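Local coordinates for protein fuculose-1-phosphate aldolase (Thermus thermophilus, PDB 2FK5) that is a class II aldolase of the AraD-like clan, built as an alpha/beta fold around a mixed, largely antiparallel sheet, at residues A[38-42]-A[66-71]; A[27-32]-A[83-88]. Residues are numbered along the deposited sequence.

Contact 1. Residues A[38-42]-A[66-71]; sequences LITKS and GASVES. With SO4 (sulfate ion), chain C.
The end of strand 36-40 and the loop 66-71 meet at a single bridge, K41 with A67 (CA-CA 4.4 Å), with S42 CA 4.1 Å from S68 CA. S42 N donates to G66 O at 2.8 Å and nearly linearly; S68 N reaches T40 O only weakly, at 3.2 Å. G66 sits at phi/psi 95/-13, where a CB would jam against the preceding carbonyl. I39 is all-trans (chi1 and chi2 both t), which extends CD1 to 3.7 Å from S68 CB and 3.7 Å from S71 OG, so the methyl end packs against the S68 and S71 side chains. A type I turn runs from S68 to S71, with S71 N to S68 O at 3.0 Å. S71, chi1 m, also sends OG to S68 O (2.7 Å), and S68 OG accepts from E70 N (3.1 Å), an ST turn just before the helix, with E70 at the N-cap position. With both chi1 values t, S42 OG and S68 OG donate to sulfate O2 (3.0 Å) and O1 (2.8 Å), while V69 N gives O2 a straight 2.9 Å bond. The sulfate is probably from the crystallisation liquor, but hydroxyls and a bare backbone NH could suit an anion here, with K46 and G43 also donating. Strand 36-40 lies between strands 28-32 and 54-58, I39 touching S30 and V57, and the loop leads into helix 71-80.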
loop_
_atom_site.group_PDB
_atom_site.type_symbol
_atom_site.label_atom_id
_atom_site.label_comp_id
_atom_site.label_asym_id
_atom_site.label_seq_id
_atom_site.Cartn_x
_atom_site.Cartn_y
_atom_site.Cartn_z
ATOM N N LEU A 38 -20.310 -1.049 19.055
ATOM C CA LEU A 38 -19.052 -0.325 18.960
ATOM C C LEU A 38 -19.012 0.259 17.554
ATOM O O LEU A 38 -19.141 -0.472 16.590
ATOM C CB LEU A 38 -17.893 -1.313 19.154
ATOM C CG LEU A 38 -16.467 -0.757 19.231
ATOM C CD1 LEU A 38 -16.355 0.172 20.421
ATOM C CD2 LEU A 38 -15.458 -1.911 19.354
ATOM N N ILE A 39 -18.822 1.565 17.441
ATOM C CA ILE A 39 -18.821 2.207 16.139
ATOM C C ILE A 39 -17.713 3.241 16.015
ATOM O O ILE A 39 -17.202 3.747 17.016
ATOM C CB ILE A 39 -20.202 2.882 15.895
ATOM C CG1 ILE A 39 -20.320 3.409 14.465
ATOM C CG2 ILE A 39 -20.398 4.022 16.885
ATOM C CD1 ILE A 39 -21.748 3.833 14.119
ATOM N N THR A 40 -17.341 3.542 14.771
ATOM C CA THR A 40 -16.322 4.533 14.477
ATOM C C THR A 40 -16.826 5.928 14.844
ATOM O O THR A 40 -18.016 6.233 14.696
ATOM C CB THR A 40 -15.960 4.529 12.971
ATOM O OG1 THR A 40 -17.160 4.631 12.195
ATOM C CG2 THR A 40 -15.222 3.243 12.599
ATOM N N LYS A 41 -15.923 6.776 15.327
ATOM C CA LYS A 41 -16.297 8.137 15.702
ATOM C C LYS A 41 -16.526 9.016 14.480
ATOM O O LYS A 41 -16.138 8.673 13.367
ATOM C CB LYS A 41 -15.213 8.780 16.571
ATOM C CG LYS A 41 -15.074 8.185 17.956
ATOM C CD LYS A 41 -13.998 8.927 18.743
ATOM C CE LYS A 41 -13.820 8.327 20.123
ATOM N NZ LYS A 41 -12.722 9.000 20.867
ATOM N N SER A 42 -17.153 10.163 14.704
ATOM C CA SER A 42 -17.436 11.098 13.630
ATOM C C SER A 42 -16.156 11.788 13.164
ATOM O O SER A 42 -15.256 12.045 13.962
ATOM C CB SER A 42 -18.439 12.151 14.113
ATOM O OG SER A 42 -18.899 12.950 13.039
ATOM N N GLY A 66 -19.548 12.603 19.822
ATOM C CA GLY A 66 -18.384 12.143 19.089
ATOM C C GLY A 66 -18.652 10.900 18.267
ATOM O O GLY A 66 -17.846 10.533 17.415
ATOM N N ALA A 67 -19.781 10.245 18.508
ATOM C CA ALA A 67 -20.104 9.034 17.757
ATOM C C ALA A 67 -20.485 9.376 16.322
ATOM O O ALA A 67 -20.939 10.485 16.044
ATOM C CB ALA A 67 -21.237 8.283 18.435
ATOM N N SER A 68 -20.291 8.419 15.416
ATOM C CA SER A 68 -20.626 8.599 14.006
ATOM C C SER A 68 -21.986 9.270 13.872
ATOM O O SER A 68 -22.906 8.966 14.622
ATOM C CB SER A 68 -20.670 7.244 13.297
ATOM O OG SER A 68 -21.377 7.349 12.072
ATOM N N VAL A 69 -22.114 10.173 12.907
ATOM C CA VAL A 69 -23.371 10.876 12.684
ATOM C C VAL A 69 -24.492 9.913 12.277
ATOM O O VAL A 69 -25.668 10.249 12.381
ATOM C CB VAL A 69 -23.203 11.961 11.594
ATOM C CG1 VAL A 69 -24.504 12.702 11.388
ATOM C CG2 VAL A 69 -22.109 12.936 12.001
ATOM N N GLU A 70 -24.120 8.715 11.824
ATOM C CA GLU A 70 -25.095 7.709 11.407
ATOM C C GLU A 70 -25.419 6.733 12.530
ATOM O O GLU A 70 -26.089 5.728 12.311
ATOM C CB GLU A 70 -24.558 6.915 10.209
ATOM C CG GLU A 70 -24.139 7.770 9.032
ATOM C CD GLU A 70 -25.307 8.481 8.392
ATOM O OE1 GLU A 70 -26.281 8.781 9.112
ATOM O OE2 GLU A 70 -25.247 8.748 7.174
ATOM N N SER A 71 -24.946 7.023 13.735
ATOM C CA SER A 71 -25.183 6.122 14.849
ATOM C C SER A 71 -26.658 5.820 15.064
ATOM O O SER A 71 -26.999 4.723 15.482
ATOM C CB SER A 71 -24.566 6.682 16.131
ATOM O OG SER A 71 -23.152 6.644 16.057
HETATM S S SO4 C . -19.167 9.977 10.141
HETATM O O1 SO4 C . -19.416 8.514 10.492
HETATM O O2 SO4 C . -19.849 10.818 11.216
HETATM O O3 SO4 C . -17.776 10.213 10.255
HETATM O O4 SO4 C . -19.924 10.199 8.959
#

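Contact 2. Residues A[27-32]-A[83-88]. With SO4 (sulfate ion), chain C.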
loop_
_atom_site.group_PDB
_atom_site.type_symbol
_atom_site.label_atom_id
_atom_site.label_comp_id
_atom_site.label_asym_id
_atom_site.label_seq_id
_atom_site.Cartn_x
_atom_site.Cartn_y
_atom_site.Cartn_z
ATOM N N GLY A 27 -18.376 7.212 5.357
ATOM C CA GLY A 27 -18.687 5.879 5.848
ATOM C C GLY A 27 -18.457 5.621 7.326
ATOM O O GLY A 27 -17.860 6.427 8.033
ATOM N N ASN A 28 -18.943 4.480 7.795
ATOM C CA ASN A 28 -18.779 4.108 9.187
ATOM C C ASN A 28 -19.141 2.647 9.363
ATOM O O ASN A 28 -19.868 2.076 8.551
ATOM C CB ASN A 28 -19.666 4.993 10.066
ATOM C CG ASN A 28 -21.003 5.285 9.429
ATOM O OD1 ASN A 28 -21.861 4.411 9.333
ATOM N ND2 ASN A 28 -21.182 6.524 8.970
ATOM N N PHE A 29 -18.611 2.020 10.405
ATOM C CA PHE A 29 -18.951 0.634 10.646
ATOM C C PHE A 29 -18.994 0.338 12.117
ATOM O O PHE A 29 -18.398 1.051 12.920
ATOM C CB PHE A 29 -18.007 -0.332 9.919
ATOM C CG PHE A 29 -16.637 0.211 9.674
ATOM C CD1 PHE A 29 -15.568 -0.165 10.482
ATOM C CD2 PHE A 29 -16.404 1.065 8.600
ATOM C CE1 PHE A 29 -14.280 0.306 10.215
ATOM C CE2 PHE A 29 -15.128 1.539 8.328
ATOM C CZ PHE A 29 -14.066 1.157 9.135
ATOM N N SER A 30 -19.711 -0.723 12.455
ATOM C CA SER A 30 -19.889 -1.104 13.845
ATOM C C SER A 30 -20.121 -2.590 14.001
ATOM O O SER A 30 -20.350 -3.313 13.020
ATOM C CB SER A 30 -21.114 -0.388 14.399
ATOM O OG SER A 30 -22.272 -0.828 13.695
ATOM N N VAL A 31 -20.072 -3.037 15.256
ATOM C CA VAL A 31 -20.343 -4.424 15.592
ATOM C C VAL A 31 -21.216 -4.403 16.853
ATOM O O VAL A 31 -21.119 -3.493 17.670
ATOM C CB VAL A 31 -19.058 -5.240 15.889
ATOM C CG1 VAL A 31 -18.168 -5.266 14.657
ATOM C CG2 VAL A 31 -18.317 -4.647 17.080
ATOM N N ARG A 32 -22.075 -5.399 16.975
ATOM C CA ARG A 32 -22.964 -5.522 18.130
ATOM C C ARG A 32 -22.111 -6.003 19.299
ATOM O O ARG A 32 -21.230 -6.847 19.118
ATOM C CB ARG A 32 -24.042 -6.564 17.831
ATOM C CG ARG A 32 -25.127 -6.719 18.891
ATOM C CD ARG A 32 -26.199 -5.645 18.749
ATOM N NE ARG A 32 -27.401 -6.011 19.493
ATOM C CZ ARG A 32 -27.554 -5.834 20.799
ATOM N NH1 ARG A 32 -26.581 -5.282 21.508
ATOM N NH2 ARG A 32 -28.663 -6.244 21.402
ATOM N N ALA A 83 -28.773 -8.207 13.291
ATOM C CA ALA A 83 -27.457 -7.840 12.777
ATOM C C ALA A 83 -26.402 -7.913 13.864
ATOM O O ALA A 83 -26.651 -7.516 14.999
ATOM C CB ALA A 83 -27.500 -6.439 12.196
ATOM N N ARG A 84 -25.226 -8.431 13.509
ATOM C CA ARG A 84 -24.098 -8.527 14.433
ATOM C C ARG A 84 -23.014 -7.516 14.053
ATOM O O ARG A 84 -22.085 -7.259 14.815
ATOM C CB ARG A 84 -23.523 -9.945 14.431
ATOM C CG ARG A 84 -24.438 -10.971 15.087
ATOM C CD ARG A 84 -24.751 -10.567 16.523
ATOM N NE ARG A 84 -25.380 -11.648 17.270
ATOM C CZ ARG A 84 -25.702 -11.576 18.557
ATOM N NH1 ARG A 84 -25.458 -10.466 19.243
ATOM N NH2 ARG A 84 -26.262 -12.617 19.159
ATOM N N ALA A 85 -23.142 -6.938 12.862
ATOM C CA ALA A 85 -22.198 -5.930 12.399
ATOM C C ALA A 85 -22.837 -5.159 11.252
ATOM O O ALA A 85 -23.695 -5.687 10.552
ATOM C CB ALA A 85 -20.895 -6.591 11.933
ATOM N N LEU A 86 -22.428 -3.909 11.076
ATOM C CA LEU A 86 -22.974 -3.084 10.002
ATOM C C LEU A 86 -21.891 -2.240 9.343
ATOM O O LEU A 86 -21.055 -1.650 10.025
ATOM C CB LEU A 86 -24.061 -2.157 10.552
ATOM C CG LEU A 86 -24.872 -1.343 9.531
ATOM C CD1 LEU A 86 -25.675 -2.296 8.645
ATOM C CD2 LEU A 86 -25.810 -0.392 10.260
ATOM N N VAL A 87 -21.905 -2.190 8.016
ATOM C CA VAL A 87 -20.943 -1.373 7.286
ATOM C C VAL A 87 -21.711 -0.420 6.391
ATOM O O VAL A 87 -22.571 -0.847 5.623
ATOM C CB VAL A 87 -20.004 -2.214 6.370
ATOM C CG1 VAL A 87 -19.238 -1.287 5.423
ATOM C CG2 VAL A 87 -19.023 -3.017 7.205
ATOM N N HIS A 88 -21.419 0.869 6.520
ATOM C CA HIS A 88 -22.042 1.877 5.683
ATOM C C HIS A 88 -20.895 2.432 4.837
ATOM O O HIS A 88 -19.896 2.917 5.368
ATOM C CB HIS A 88 -22.665 3.001 6.517
ATOM C CG HIS A 88 -23.303 4.075 5.690
ATOM N ND1 HIS A 88 -23.187 5.414 5.990
ATOM C CD2 HIS A 88 -24.040 4.008 4.556
ATOM C CE1 HIS A 88 -23.821 6.126 5.075
ATOM N NE2 HIS A 88 -24.346 5.297 4.193
HETATM S S SO4 C . -19.167 9.977 10.141
HETATM O O1 SO4 C . -19.416 8.514 10.492
HETATM O O2 SO4 C . -19.849 10.818 11.216
HETATM O O3 SO4 C . -17.776 10.213 10.255
HETATM O O4 SO4 C . -19.924 10.199 8.959
HETATM O O HOH W 1 -28.645 -7.198 16.892
HETATM O O HOH W 2 -21.021 -8.600 16.935
#
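Two antiparallel neighbours in the middle of the aldolase sheet, strands 28-32 and 85-88, form this buried contact; their axes lie 4.6 Å apart at 175°. N28 and H88 are a hydrogen-bonded pair (N28 N to H88 O 3.0 Å, H88 N to N28 O 2.8 Å), as are S30 and L86 (S30 N to L86 O and L86 N to S30 O, each 2.9 Å), and R32 N to R84 O (2.9 Å) extends the ladder. At the non-hydrogen-bonded pairs F29-V87 and V31-A85 the strands close in, with CA-CA distances of 4.4 and 4.0 Å. G27 comes so near that a CB would clash with H88 O. Apolar side chains fill one face: F29 CB meets V87 CG2 at 4.0 Å and V31 CG1 meets A85 CB at 4.1 Å, where alanine's small size suits the tightest pair. The other face is more polar. N28 OD1 approaches H88 CB (3.3 Å) while bonding H74, and N28 ND2 donates to sulfate O1 (3.1 Å). The H88 ring meets H90 and H151; in relatives such a histidine cluster holds a metal ion, though none is bound to H88 here. R84 and A85 face G157 in a classic beta bulge. Helix 162-191 covers the V31, A85 and V87 face, helix 71-80 packs on S30 and L86, and strands 36-40 and 152-157 flank the pair.

The two contacts lie 10 Å apart between centres and share one sheet: strand 28-32 of contact 2 is the neighbour of strand 36-40 in contact 1, with probable hydrogen bonds from L38 N to V31 O (2.9 Å) and from T40 N to F29 O (3.3 Å). Contact 2 is core, a regular ladder with an apolar face under a helix. Contact 1 is only partly buried, and there a lone bridge, serine hydroxyls and a turn replace the ladder. Both reach the same sulfate, contact 1 through the S42 and S68 hydroxyls and V69 N, contact 2 through N28 ND2, which also packs 3.2 Å from E70 CG.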